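Local structure of Rho GTPase activating protein 15 (Homo sapiens, 3BYI) at residues 54-58 / 153-157; 147-152 / 207-212. The protein switches off Rho-type GTPases such as RAC1 by stimulating GTP hydrolysis, which returns them to the inactive GDP-bound state. One frame throughout, in Å; residues are numbered along the deposited sequence.

Contact 1: 54-58 / 153-157; sequences DGIYR and HLTKI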
loop_
_atom_site.group_PDB
_atom_site.type_symbol
_atom_site.label_atom_id
_atom_site.label_comp_id
_atom_site.label_asym_id
_atom_site.label_seq_id
_atom_site.Cartn_x
_atom_site.Cartn_y
_atom_site.Cartn_z
ATOM N N ASP A 54 -11.273 15.429 3.015
ATOM C CA ASP A 54 -10.543 16.115 1.946
ATOM C C ASP A 54 -9.111 15.645 1.879
ATOM O O ASP A 54 -8.440 15.595 2.894
ATOM C CB ASP A 54 -10.546 17.618 2.137
ATOM C CG ASP A 54 -11.896 18.224 1.875
ATOM O OD1 ASP A 54 -12.843 17.445 1.603
ATOM O OD2 ASP A 54 -12.000 19.466 1.961
ATOM N N GLY A 55 -8.663 15.259 0.686
ATOM C CA GLY A 55 -7.246 14.897 0.491
ATOM C C GLY A 55 -6.833 13.590 1.141
ATOM O O GLY A 55 -5.647 13.363 1.365
ATOM N N ILE A 56 -7.800 12.720 1.409
ATOM C CA ILE A 56 -7.540 11.407 1.968
ATOM C C ILE A 56 -6.499 10.693 1.124
ATOM O O ILE A 56 -6.646 10.637 -0.092
ATOM C CB ILE A 56 -8.843 10.565 2.101
ATOM C CG1 ILE A 56 -8.593 9.366 3.022
ATOM C CG2 ILE A 56 -9.465 10.150 0.704
ATOM C CD1 ILE A 56 -8.454 9.735 4.543
ATOM N N TYR A 57 -5.418 10.240 1.799
ATOM C CA TYR A 57 -4.214 9.585 1.241
ATOM C C TYR A 57 -3.134 10.541 0.712
ATOM O O TYR A 57 -1.964 10.159 0.609
ATOM C CB TYR A 57 -4.543 8.497 0.226
ATOM C CG TYR A 57 -5.127 7.262 0.875
ATOM C CD1 TYR A 57 -6.475 6.982 0.806
ATOM C CD2 TYR A 57 -4.320 6.384 1.567
ATOM C CE1 TYR A 57 -6.989 5.882 1.424
ATOM C CE2 TYR A 57 -4.838 5.233 2.164
ATOM C CZ TYR A 57 -6.156 4.999 2.093
ATOM O OH TYR A 57 -6.637 3.870 2.694
ATOM N N ARG A 58 -3.528 11.769 0.374
ATOM C CA ARG A 58 -2.591 12.788 0.002
ATOM C C ARG A 58 -2.127 13.544 1.259
ATOM O O ARG A 58 -0.963 13.787 1.439
ATOM C CB ARG A 58 -3.206 13.752 -1.039
ATOM C CG ARG A 58 -2.255 14.852 -1.561
ATOM C CD ARG A 58 -2.891 15.595 -2.786
ATOM N N HIS A 153 -10.540 -1.062 -2.267
ATOM C CA HIS A 153 -10.743 0.040 -1.332
ATOM C C HIS A 153 -10.620 1.407 -1.993
ATOM O O HIS A 153 -11.396 2.334 -1.717
ATOM C CB HIS A 153 -9.689 -0.075 -0.208
ATOM C CG HIS A 153 -9.592 1.133 0.679
ATOM N ND1 HIS A 153 -10.640 1.584 1.458
ATOM C CD2 HIS A 153 -8.567 1.972 0.919
ATOM C CE1 HIS A 153 -10.255 2.648 2.144
ATOM N NE2 HIS A 153 -9.002 2.910 1.828
ATOM N N LEU A 154 -9.581 1.556 -2.814
ATOM C CA LEU A 154 -9.308 2.840 -3.443
ATOM C C LEU A 154 -10.378 3.222 -4.445
ATOM O O LEU A 154 -10.605 4.403 -4.664
ATOM C CB LEU A 154 -7.888 2.888 -4.069
ATOM C CG LEU A 154 -6.691 2.742 -3.080
ATOM C CD1 LEU A 154 -5.361 2.677 -3.839
ATOM C CD2 LEU A 154 -6.694 3.877 -2.079
ATOM N N THR A 155 -11.045 2.243 -5.060
ATOM C CA THR A 155 -12.165 2.581 -5.949
ATOM C C THR A 155 -13.279 3.317 -5.173
ATOM O O THR A 155 -14.006 4.153 -5.762
ATOM C CB THR A 155 -12.759 1.387 -6.693
ATOM O OG1 THR A 155 -13.467 0.526 -5.782
ATOM C CG2 THR A 155 -11.691 0.637 -7.416
ATOM N N LYS A 156 -13.406 3.013 -3.884
ATOM C CA LYS A 156 -14.387 3.699 -3.043
ATOM C C LYS A 156 -13.978 5.155 -2.710
ATOM O O LYS A 156 -14.825 6.006 -2.438
ATOM C CB LYS A 156 -14.662 2.908 -1.758
ATOM C CG LYS A 156 -15.231 1.514 -2.010
ATOM C CD LYS A 156 -15.431 0.795 -0.733
ATOM C CE LYS A 156 -16.026 -0.605 -0.917
ATOM N NZ LYS A 156 -16.359 -1.209 0.432
ATOM N N ILE A 157 -12.687 5.432 -2.732
ATOM C CA ILE A 157 -12.179 6.787 -2.568
ATOM C C ILE A 157 -12.547 7.590 -3.796
ATOM O O ILE A 157 -13.013 8.737 -3.700
ATOM C CB ILE A 157 -10.629 6.791 -2.345
ATOM C CG1 ILE A 157 -10.264 5.934 -1.109
ATOM C CG2 ILE A 157 -10.080 8.228 -2.215
ATOM C CD1 ILE A 157 -10.852 6.399 0.186
#

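Contact 2: 147-152 / 207-212; sequences MKVLFG and YSKIFG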
loop_
_atom_site.group_PDB
_atom_site.type_symbol
_atom_site.label_atom_id
_atom_site.label_comp_id
_atom_site.label_asym_id
_atom_site.label_seq_id
_atom_site.Cartn_x
_atom_site.Cartn_y
_atom_site.Cartn_z
ATOM N N MET A 147 -3.139 -6.519 -3.419
ATOM C CA MET A 147 -3.518 -5.579 -4.474
ATOM C C MET A 147 -5.011 -5.485 -4.634
ATOM O O MET A 147 -5.557 -4.398 -4.751
ATOM C CB MET A 147 -2.937 -6.001 -5.831
ATOM C CG MET A 147 -1.461 -5.687 -5.984
ATOM S SD MET A 147 -0.905 -6.162 -7.592
ATOM C CE MET A 147 0.883 -6.232 -7.335
ATOM N N LYS A 148 -5.686 -6.626 -4.676
ATOM C CA LYS A 148 -7.146 -6.615 -4.833
ATOM C C LYS A 148 -7.836 -5.857 -3.703
ATOM O O LYS A 148 -8.679 -5.003 -3.942
ATOM C CB LYS A 148 -7.693 -8.026 -4.903
ATOM C CG LYS A 148 -9.161 -8.082 -5.296
ATOM C CD LYS A 148 -9.676 -9.486 -5.371
ATOM C CE LYS A 148 -11.150 -9.513 -5.830
ATOM N NZ LYS A 148 -11.441 -10.817 -6.529
ATOM N N VAL A 149 -7.464 -6.170 -2.469
ATOM C CA VAL A 149 -8.043 -5.510 -1.309
ATOM C C VAL A 149 -7.730 -3.978 -1.333
ATOM O O VAL A 149 -8.628 -3.157 -1.140
ATOM C CB VAL A 149 -7.583 -6.229 0.007
ATOM C CG1 VAL A 149 -7.788 -5.379 1.220
ATOM C CG2 VAL A 149 -8.309 -7.576 0.191
ATOM N N LEU A 150 -6.479 -3.597 -1.574
ATOM C CA LEU A 150 -6.119 -2.186 -1.571
ATOM C C LEU A 150 -6.776 -1.417 -2.740
ATOM O O LEU A 150 -7.415 -0.413 -2.538
ATOM C CB LEU A 150 -4.599 -2.016 -1.574
ATOM C CG LEU A 150 -4.085 -0.576 -1.634
ATOM C CD1 LEU A 150 -4.398 0.227 -0.379
ATOM C CD2 LEU A 150 -2.623 -0.614 -1.918
ATOM N N PHE A 151 -6.621 -1.884 -3.967
ATOM C CA PHE A 151 -7.256 -1.206 -5.095
ATOM C C PHE A 151 -8.793 -1.193 -5.010
ATOM O O PHE A 151 -9.422 -0.225 -5.394
ATOM C CB PHE A 151 -6.754 -1.785 -6.416
ATOM C CG PHE A 151 -5.339 -1.382 -6.719
ATOM C CD1 PHE A 151 -4.309 -2.310 -6.709
ATOM C CD2 PHE A 151 -5.044 -0.057 -6.979
ATOM C CE1 PHE A 151 -3.009 -1.930 -6.962
ATOM C CE2 PHE A 151 -3.747 0.344 -7.216
ATOM C CZ PHE A 151 -2.725 -0.599 -7.204
ATOM N N GLY A 152 -9.380 -2.266 -4.508
ATOM C CA GLY A 152 -10.833 -2.335 -4.309
ATOM C C GLY A 152 -11.283 -1.235 -3.359
ATOM O O GLY A 152 -12.255 -0.562 -3.609
ATOM N N TYR A 207 -10.321 -1.654 -12.162
ATOM C CA TYR A 207 -10.351 -2.635 -11.081
ATOM C C TYR A 207 -11.244 -3.842 -11.384
ATOM O O TYR A 207 -10.836 -4.981 -11.240
ATOM C CB TYR A 207 -10.889 -1.973 -9.801
ATOM C CG TYR A 207 -11.069 -2.967 -8.660
ATOM C CD1 TYR A 207 -9.975 -3.379 -7.896
ATOM C CD2 TYR A 207 -12.304 -3.517 -8.376
ATOM C CE1 TYR A 207 -10.114 -4.292 -6.884
ATOM C CE2 TYR A 207 -12.447 -4.445 -7.366
ATOM C CZ TYR A 207 -11.345 -4.836 -6.623
ATOM O OH TYR A 207 -11.476 -5.741 -5.585
ATOM N N SER A 208 -12.489 -3.561 -11.777
ATOM C CA SER A 208 -13.491 -4.602 -11.959
ATOM C C SER A 208 -13.076 -5.583 -13.014
ATOM O O SER A 208 -13.192 -6.775 -12.806
ATOM C CB SER A 208 -14.853 -4.016 -12.326
ATOM O OG SER A 208 -15.424 -3.344 -11.219
ATOM N N LYS A 209 -12.581 -5.092 -14.146
ATOM C CA LYS A 209 -12.160 -6.010 -15.214
ATOM C C LYS A 209 -10.838 -6.707 -14.871
ATOM O O LYS A 209 -10.596 -7.810 -15.341
ATOM C CB LYS A 209 -12.070 -5.334 -16.578
ATOM C CG LYS A 209 -13.336 -4.628 -17.005
ATOM C CD LYS A 209 -13.332 -4.274 -18.491
ATOM C CE LYS A 209 -14.491 -3.363 -18.829
ATOM N N ILE A 210 -9.974 -6.080 -14.075
ATOM C CA ILE A 210 -8.674 -6.684 -13.761
ATOM C C ILE A 210 -8.831 -7.723 -12.653
ATOM O O ILE A 210 -8.311 -8.819 -12.754
ATOM C CB ILE A 210 -7.594 -5.625 -13.380
ATOM C CG1 ILE A 210 -7.227 -4.783 -14.613
ATOM C CG2 ILE A 210 -6.339 -6.288 -12.794
ATOM C CD1 ILE A 210 -6.531 -3.495 -14.278
ATOM N N PHE A 211 -9.592 -7.380 -11.621
ATOM C CA PHE A 211 -9.723 -8.204 -10.424
ATOM C C PHE A 211 -11.068 -8.922 -10.299
ATOM O O PHE A 211 -11.259 -9.698 -9.371
ATOM C CB PHE A 211 -9.530 -7.332 -9.175
ATOM C CG PHE A 211 -8.115 -6.876 -8.971
ATOM C CD1 PHE A 211 -7.707 -5.619 -9.392
ATOM C CD2 PHE A 211 -7.180 -7.723 -8.372
ATOM C CE1 PHE A 211 -6.416 -5.195 -9.220
ATOM C CE2 PHE A 211 -5.879 -7.301 -8.191
ATOM C CZ PHE A 211 -5.495 -6.035 -8.627
ATOM N N GLY A 212 -12.017 -8.634 -11.192
ATOM C CA GLY A 212 -13.370 -9.226 -11.118
ATOM C C GLY A 212 -14.307 -8.461 -10.190
ATOM O O GLY A 212 -13.920 -8.084 -9.073
#

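Contact 1: 54-58 / 153-157
The loop that carries the predicted arginine finger of the RhoGAP domain is pinned to helix 141-159 by Ile56 and Tyr57, which meet His153, Leu154 and Ile157. With CG of Tyr57 beside the backbone N (chi1 -72°), the ring swings in against Leu154 and Ile157 and sets its hydroxyl at His153. There Tyr57 OH and His153 NE2 form a hydrogen bond of 2.7 Å, in which each atom could serve as donor. The rings approach from opposite directions and meet rim to rim, their planes at 74°. His153 ND1 is bonded to Glu47 of helix 37-49, so both imidazole nitrogens are engaged and the rotation of the ring is fixed. The carboxylate would tend to favour a proton on ND1, in which case NE2 would probably accept from the tyrosine.

Leu154 CD2 lies over one face of the Tyr57 ring, toward the rim, 4.0 Å from CE1. At the ring edge, Ile157 CD1 sits 4.1 Å from the same CE1 atom of Tyr57. The all-helical RhoGAP fold places this tyrosine just before Arg58, the residue predicted to enter the GTPase active site as the arginine finger. Phe175 of helix 168-180 makes an edge-to-face pair with Tyr57, and Lys97 of helix 89-102 bonds its carbonyl oxygen.

Ile56 packs further along the helix, one turn on from His153, against Ile157. Its CG2 meets Ile157 CG2 at 3.5 Å, and the two side chains cross at about a right angle. Arg58 N bonds Gly55 O at 2.8 Å, closing a type II beta turn with Ile56 and Tyr57 at its two central positions. Tyr57, third in the turn, has a positive phi (84°) and sends its ring toward the helix.

Contact 2: 147-152 / 207-212
Segments 147-152 and 207-211 are helical and run nearly antiparallel, at 170°, with axes 10.9 Å apart at closest approach; Lys148 lies opposite Phe211 and Gly152 opposite Tyr207. Phe211 lays one ring face against the backbone of Lys148, whose CA makes a CH-pi contact 4.0 Å from the ring centroid. Lys148 CB also touches Phe211 CD2 at 3.5 Å. The lysine chain leaves with CG anti to the backbone N (chi1 -170°) and stays extended, sliding past the phenylalanine in the opposite direction. It ends with NZ bonded to Phe211 O at 3.1 Å, nearly in line with the carbonyl bond (161°). A methionine in its place would probably leave that carbonyl at the helix end without its charged donor.

This pairing joins helix 207-211, the last helix of the chain, to helix 141-159 of the all-helical RhoGAP fold. Tyr207 fills the other end of the interface. Gly152 CA sits over one face of its ring, 3.7 Å from the centroid, in a second CH-pi contact. Gly152 has no CB, which lets the ring come this close. Phe211 CB lies over the opposite ring face. Tyr207 OH meets Lys148 CG at 3.3 Å, the two side chains crossing at about a right angle. Phe151 CB packs on Tyr207 CD1 at 3.9 Å. On the buried side, Met147 CB touches Phe211 CZ at 3.8 Å, and Met203 of helix 189-205 packs against Met147, Phe151 and Phe211.

Both contacts use helix 141-159, with segment 153-157 following directly on 147-152. Their centres lie about 15 Å apart. Contact 1 is buried and holds the loop with the predicted arginine finger, Arg58. The side chain of Arg58 is modelled only as far as CD, so the end of the finger cannot be placed. Contact 2 is partly buried, lies away from that site and involves the last modelled residues of the chain. The two touch where Thr155 CG2 packs against Tyr207 CB at 3.6 Å. Phe175 and Leu179 of helix 168-180 extend the connection: the former packs on Leu154, the latter on Leu150 and Phe151.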